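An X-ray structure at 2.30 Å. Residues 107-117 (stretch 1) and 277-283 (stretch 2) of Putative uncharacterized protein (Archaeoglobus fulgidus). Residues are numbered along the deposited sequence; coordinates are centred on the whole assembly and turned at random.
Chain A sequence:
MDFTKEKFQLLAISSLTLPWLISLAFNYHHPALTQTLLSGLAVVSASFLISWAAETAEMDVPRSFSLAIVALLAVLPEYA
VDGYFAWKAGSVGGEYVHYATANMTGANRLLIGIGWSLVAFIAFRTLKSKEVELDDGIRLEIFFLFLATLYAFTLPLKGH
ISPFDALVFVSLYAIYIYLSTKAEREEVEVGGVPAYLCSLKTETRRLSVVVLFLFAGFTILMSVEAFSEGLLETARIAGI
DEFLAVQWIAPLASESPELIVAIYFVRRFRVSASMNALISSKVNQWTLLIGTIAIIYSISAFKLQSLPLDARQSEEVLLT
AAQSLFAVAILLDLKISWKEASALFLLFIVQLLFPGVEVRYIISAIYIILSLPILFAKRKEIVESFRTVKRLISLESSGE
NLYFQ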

ATOM      1  N   ALA A 107       0.187   7.716  -1.082  1.00 17.93           N
ATOM      2  CA  ALA A 107      -0.075   6.371  -0.584  1.00 19.33           C
ATOM      3  C   ALA A 107       1.039   5.903   0.348  1.00 22.73           C
ATOM      4  O   ALA A 107       0.768   5.423   1.449  1.00 22.18           O
ATOM      5  CB  ALA A 107      -0.259   5.397  -1.741  1.00 16.49           C
ATOM      6  N   ASN A 108       2.285   6.063  -0.093  1.00 23.08           N
ATOM      7  CA  ASN A 108       3.447   5.655   0.694  1.00 18.94           C
ATOM      8  C   ASN A 108       3.567   6.376   2.027  1.00 16.97           C
ATOM      9  O   ASN A 108       3.760   5.746   3.062  1.00 19.38           O
ATOM     10  CB  ASN A 108       4.740   5.848  -0.104  1.00 17.96           C
ATOM     11  CG  ASN A 108       5.025   4.694  -1.036  1.00 15.97           C
ATOM     12  OD1 ASN A 108       5.724   3.749  -0.676  1.00 23.05           O
ATOM     13  ND2 ASN A 108       4.477   4.760  -2.239  1.00 14.76           N
ATOM     14  N   ARG A 109       3.461   7.700   1.997  1.00 20.79           N
ATOM     15  CA  ARG A 109       3.650   8.498   3.204  1.00 23.44           C
ATOM     16  C   ARG A 109       2.505   8.334   4.199  1.00 25.42           C
ATOM     17  O   ARG A 109       2.722   8.341   5.413  1.00 32.57           O
ATOM     18  CB  ARG A 109       3.881   9.973   2.855  1.00 24.00           C
ATOM     19  CG  ARG A 109       5.128  10.206   2.009  1.00 22.30           C
ATOM     20  CD  ARG A 109       5.832  11.509   2.370  1.00 21.07           C
ATOM     21  NE  ARG A 109       4.984  12.677   2.152  1.00 23.70           N
ATOM     22  CZ  ARG A 109       4.871  13.312   0.991  1.00 20.57           C
ATOM     23  NH1 ARG A 109       5.548  12.890  -0.066  1.00 23.56           N
ATOM     24  NH2 ARG A 109       4.075  14.366   0.886  1.00 18.73           N
ATOM     25  N   LEU A 110       1.293   8.170   3.679  1.00 24.21           N
ATOM     26  CA  LEU A 110       0.125   7.941   4.520  1.00 31.31           C
ATOM     27  C   LEU A 110       0.241   6.600   5.229  1.00 29.31           C
ATOM     28  O   LEU A 110      -0.159   6.457   6.383  1.00 31.03           O
ATOM     29  CB  LEU A 110      -1.149   7.960   3.677  1.00 36.69           C
ATOM     30  CG  LEU A 110      -2.477   7.828   4.423  1.00 39.19           C
ATOM     31  CD1 LEU A 110      -3.013   9.200   4.815  1.00 39.27           C
ATOM     32  CD2 LEU A 110      -3.490   7.054   3.590  1.00 38.05           C
ATOM     33  N   LEU A 111       0.798   5.621   4.525  1.00 24.01           N
ATOM     34  CA  LEU A 111       0.934   4.271   5.050  1.00 25.05           C
ATOM     35  C   LEU A 111       1.831   4.263   6.285  1.00 24.86           C
ATOM     36  O   LEU A 111       1.528   3.619   7.285  1.00 27.59           O
ATOM     37  CB  LEU A 111       1.536   3.365   3.981  1.00 24.97           C
ATOM     38  CG  LEU A 111       1.122   1.898   3.889  1.00 26.28           C
ATOM     39  CD1 LEU A 111       2.299   1.089   3.368  1.00 24.17           C
ATOM     40  CD2 LEU A 111       0.596   1.327   5.206  1.00 25.12           C
ATOM     41  N   ILE A 112       2.944   4.979   6.207  1.00 25.15           N
ATOM     42  CA  ILE A 112       3.876   5.041   7.321  1.00 28.83           C
ATOM     43  C   ILE A 112       3.440   6.075   8.347  1.00 29.14           C
ATOM     44  O   ILE A 112       3.349   5.774   9.537  1.00 32.48           O
ATOM     45  CB  ILE A 112       5.309   5.347   6.841  1.00 29.87           C
ATOM     46  CG1 ILE A 112       5.807   4.213   5.942  1.00 24.95           C
ATOM     47  CG2 ILE A 112       6.246   5.552   8.032  1.00 29.03           C
ATOM     48  CD1 ILE A 112       7.180   4.443   5.380  1.00 24.82           C
ATOM     49  N   GLY A 113       3.158   7.288   7.880  1.00 28.93           N
ATOM     50  CA  GLY A 113       2.794   8.383   8.759  1.00 29.96           C
ATOM     51  C   GLY A 113       1.529   8.137   9.558  1.00 28.43           C
ATOM     52  O   GLY A 113       1.456   8.481  10.736  1.00 28.35           O
ATOM     53  N   ILE A 114       0.532   7.540   8.915  1.00 32.28           N
ATOM     54  CA  ILE A 114      -0.735   7.243   9.573  1.00 35.69           C
ATOM     55  C   ILE A 114      -0.845   5.770   9.957  1.00 34.49           C
ATOM     56  O   ILE A 114      -0.990   5.442  11.129  1.00 37.79           O
ATOM     57  CB  ILE A 114      -1.937   7.645   8.689  1.00 39.07           C
ATOM     58  CG1 ILE A 114      -1.956   9.161   8.475  1.00 39.77           C
ATOM     59  CG2 ILE A 114      -3.247   7.168   9.305  1.00 41.39           C
ATOM     60  CD1 ILE A 114      -2.101   9.964   9.756  1.00 39.87           C
ATOM     61  N   GLY A 115      -0.764   4.890   8.963  1.00 32.08           N
ATOM     62  CA  GLY A 115      -0.922   3.460   9.172  1.00 29.26           C
ATOM     63  C   GLY A 115      -0.027   2.835  10.232  1.00 30.13           C
ATOM     64  O   GLY A 115      -0.527   2.285  11.214  1.00 27.35           O
ATOM     65  N   TRP A 116       1.287   2.911  10.037  1.00 30.52           N
ATOM     66  CA  TRP A 116       2.236   2.332  10.989  1.00 31.16           C
ATOM     67  C   TRP A 116       2.081   2.919  12.388  1.00 33.95           C
ATOM     68  O   TRP A 116       2.161   2.201  13.381  1.00 37.65           O
ATOM     69  CB  TRP A 116       3.682   2.538  10.531  1.00 28.12           C
ATOM     70  CG  TRP A 116       4.082   1.753   9.324  1.00 25.20           C
ATOM     71  CD1 TRP A 116       3.255   1.163   8.411  1.00 25.97           C
ATOM     72  CD2 TRP A 116       5.418   1.473   8.895  1.00 21.63           C
ATOM     73  NE1 TRP A 116       3.996   0.536   7.438  1.00 25.77           N
ATOM     74  CE2 TRP A 116       5.327   0.710   7.715  1.00 24.63           C
ATOM     75  CE3 TRP A 116       6.684   1.790   9.398  1.00 20.36           C
ATOM     76  CZ2 TRP A 116       6.454   0.264   7.029  1.00 24.19           C
ATOM     77  CZ3 TRP A 116       7.798   1.348   8.714  1.00 25.19           C
ATOM     78  CH2 TRP A 116       7.677   0.594   7.543  1.00 23.86           C
ATOM     79  N   SER A 117       1.863   4.227  12.460  1.00 31.60           N
ATOM     80  CA  SER A 117       1.756   4.905  13.746  1.00 32.92           C
ATOM     81  C   SER A 117       0.453   4.553  14.458  1.00 33.13           C
ATOM     82  O   SER A 117       0.458   4.232  15.645  1.00 32.39           O
ATOM     83  CB  SER A 117       1.871   6.420  13.573  1.00 32.83           C
ATOM     84  OG  SER A 117       0.734   6.939  12.909  1.00 35.76           O
TER
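Stretch 2 (277-283) ALISSKV

Both stretches are helical throughout, and each helix extends beyond its stretch at both ends. In stretch 2, phi runs from -58° to -73° and psi from -34° to -53°, with regular i to i+4 bonds, such as Lys282 N to Leu278 O at 3.1 Å. Stretch 1 departs from this pattern at 111-116, where the helix opens into a wider pi-type turn: Gly115 N bonds to Leu110 O at 3.1 Å and Trp116 N to Leu111 O at 2.9 Å, each reaching five residues back.

The N-to-C directions differ by 162°, so stretch 2 runs nearly antiparallel to stretch 1, with a signed crossing angle of -162°. The axes approach to 10.3 Å. The register confirms the direction: the CA atoms of Asn108 and Lys282 lie 6.6 Å apart at one end, and those of Trp116 and Leu278 lie 6.9 Å apart at the other. The contact buries 424 Å², both sides summed.

Lys282 contributes the largest covered area, 99 Å². Its CA-to-CB bond points toward stretch 1, and its side chain packs as a knob among Asn108, Leu111, Ile112 and Trp116. With chi1 t, chi2 p and both outer torsions t, the chain extends past Ile112, whose CD1 lies 3.7 Å from Lys282 CE, and delivers its amine to Asn108. There Lys282 NZ donates a hydrogen bond to Asn108 OD1 at 2.9 Å, giving this buried nitrogen a polar partner at the end of an otherwise largely apolar path.

The CA-to-CB bond of Leu111 points toward stretch 2, and the side chain packs against its backbone: Leu111 CD1 is 3.5 Å from Lys282 N and 3.9 Å from Leu278 O. Its other methyl, Leu111 CD2, meets Leu278 CD2 at 4.3 Å, a looser apolar contact. Leu278 also reaches the backbone of stretch 1, its CD1 lying 4.0 Å from Gly115 O.

Trp116 leaves its backbone sideways, but chi1 of -69° (m) and chi2 of 18° bring the indole to stretch 2. Its NE1 donates a weak hydrogen bond to Leu278 O, with Trp116 NE1 to Leu278 O at 3.2 Å and an N-H...O angle of 148°. The acceptor lies near the ring plane, where the indole N-H points, and it also receives the helical bond from Lys282 N. Over one ring face sits Ile279 CG1, 4.2 Å from the centroid of the Trp116 six-membered ring and 26° off its normal, consistent with a CH-pi contact. Trp116 thus combines edge-on polar and face-on apolar contacts.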

ATOM      1  N   ALA A 277       2.478  -7.267   7.618  1.00 27.97           N
ATOM      2  CA  ALA A 277       1.700  -6.946   6.431  1.00 26.65           C
ATOM      3  C   ALA A 277       1.863  -5.483   6.045  1.00 29.65           C
ATOM      4  O   ALA A 277       2.027  -5.159   4.868  1.00 31.00           O
ATOM      5  CB  ALA A 277       0.225  -7.283   6.656  1.00 22.06           C
ATOM      6  N   LEU A 278       1.813  -4.602   7.040  1.00 29.97           N
ATOM      7  CA  LEU A 278       1.964  -3.170   6.801  1.00 29.94           C
ATOM      8  C   LEU A 278       3.358  -2.829   6.283  1.00 26.78           C
ATOM      9  O   LEU A 278       3.520  -1.935   5.451  1.00 27.95           O
ATOM     10  CB  LEU A 278       1.681  -2.376   8.076  1.00 31.29           C
ATOM     11  CG  LEU A 278       0.250  -2.391   8.611  1.00 35.33           C
ATOM     12  CD1 LEU A 278       0.127  -1.412   9.759  1.00 37.11           C
ATOM     13  CD2 LEU A 278      -0.750  -2.065   7.513  1.00 36.47           C
ATOM     14  N   ILE A 279       4.360  -3.538   6.785  1.00 24.73           N
ATOM     15  CA  ILE A 279       5.736  -3.314   6.358  1.00 26.92           C
ATOM     16  C   ILE A 279       5.958  -3.862   4.950  1.00 25.26           C
ATOM     17  O   ILE A 279       6.585  -3.209   4.115  1.00 25.33           O
ATOM     18  CB  ILE A 279       6.738  -3.930   7.357  1.00 27.33           C
ATOM     19  CG1 ILE A 279       6.684  -3.168   8.687  1.00 27.61           C
ATOM     20  CG2 ILE A 279       8.150  -3.937   6.775  1.00 23.25           C
ATOM     21  CD1 ILE A 279       7.404  -3.853   9.832  1.00 17.61           C
ATOM     22  N   SER A 280       5.420  -5.050   4.687  1.00 25.96           N
ATOM     23  CA  SER A 280       5.493  -5.658   3.360  1.00 25.97           C
ATOM     24  C   SER A 280       4.682  -4.871   2.332  1.00 21.83           C
ATOM     25  O   SER A 280       5.057  -4.794   1.165  1.00 24.27           O
ATOM     26  CB  SER A 280       5.019  -7.114   3.400  1.00 25.31           C
ATOM     27  OG  SER A 280       5.043  -7.688   2.104  1.00 27.85           O
ATOM     28  N   SER A 281       3.568  -4.294   2.769  1.00 17.54           N
ATOM     29  CA  SER A 281       2.748  -3.461   1.896  1.00 18.52           C
ATOM     30  C   SER A 281       3.512  -2.204   1.505  1.00 22.01           C
ATOM     31  O   SER A 281       3.384  -1.713   0.378  1.00 18.81           O
ATOM     32  CB  SER A 281       1.434  -3.084   2.578  1.00 19.97           C
ATOM     33  OG  SER A 281       0.672  -2.212   1.764  1.00 24.66           O
ATOM     34  N   LYS A 282       4.297  -1.681   2.444  1.00 22.16           N
ATOM     35  CA  LYS A 282       5.195  -0.572   2.145  1.00 21.85           C
ATOM     36  C   LYS A 282       6.193  -0.994   1.078  1.00 19.52           C
ATOM     37  O   LYS A 282       6.492  -0.225   0.174  1.00 20.96           O
ATOM     38  CB  LYS A 282       5.914  -0.085   3.409  1.00 23.68           C
ATOM     39  CG  LYS A 282       7.124   0.821   3.159  1.00 19.62           C
ATOM     40  CD  LYS A 282       6.758   2.116   2.439  1.00 17.66           C
ATOM     41  CE  LYS A 282       8.019   2.906   2.097  1.00 22.79           C
ATOM     42  NZ  LYS A 282       7.748   4.150   1.323  1.00 25.73           N
ATOM     43  N   VAL A 283       6.684  -2.226   1.168  1.00 20.38           N
ATOM     44  CA  VAL A 283       7.651  -2.729   0.194  1.00 23.95           C
ATOM     45  C   VAL A 283       7.108  -2.689  -1.236  1.00 24.66           C
ATOM     46  O   VAL A 283       7.747  -2.118  -2.120  1.00 24.00           O
ATOM     47  CB  VAL A 283       8.136  -4.164   0.533  1.00 19.93           C
ATOM     48  CG1 VAL A 283       9.107  -4.670  -0.529  1.00 14.59           C
ATOM     49  CG2 VAL A 283       8.786  -4.194   1.903  1.00 16.62           C
TER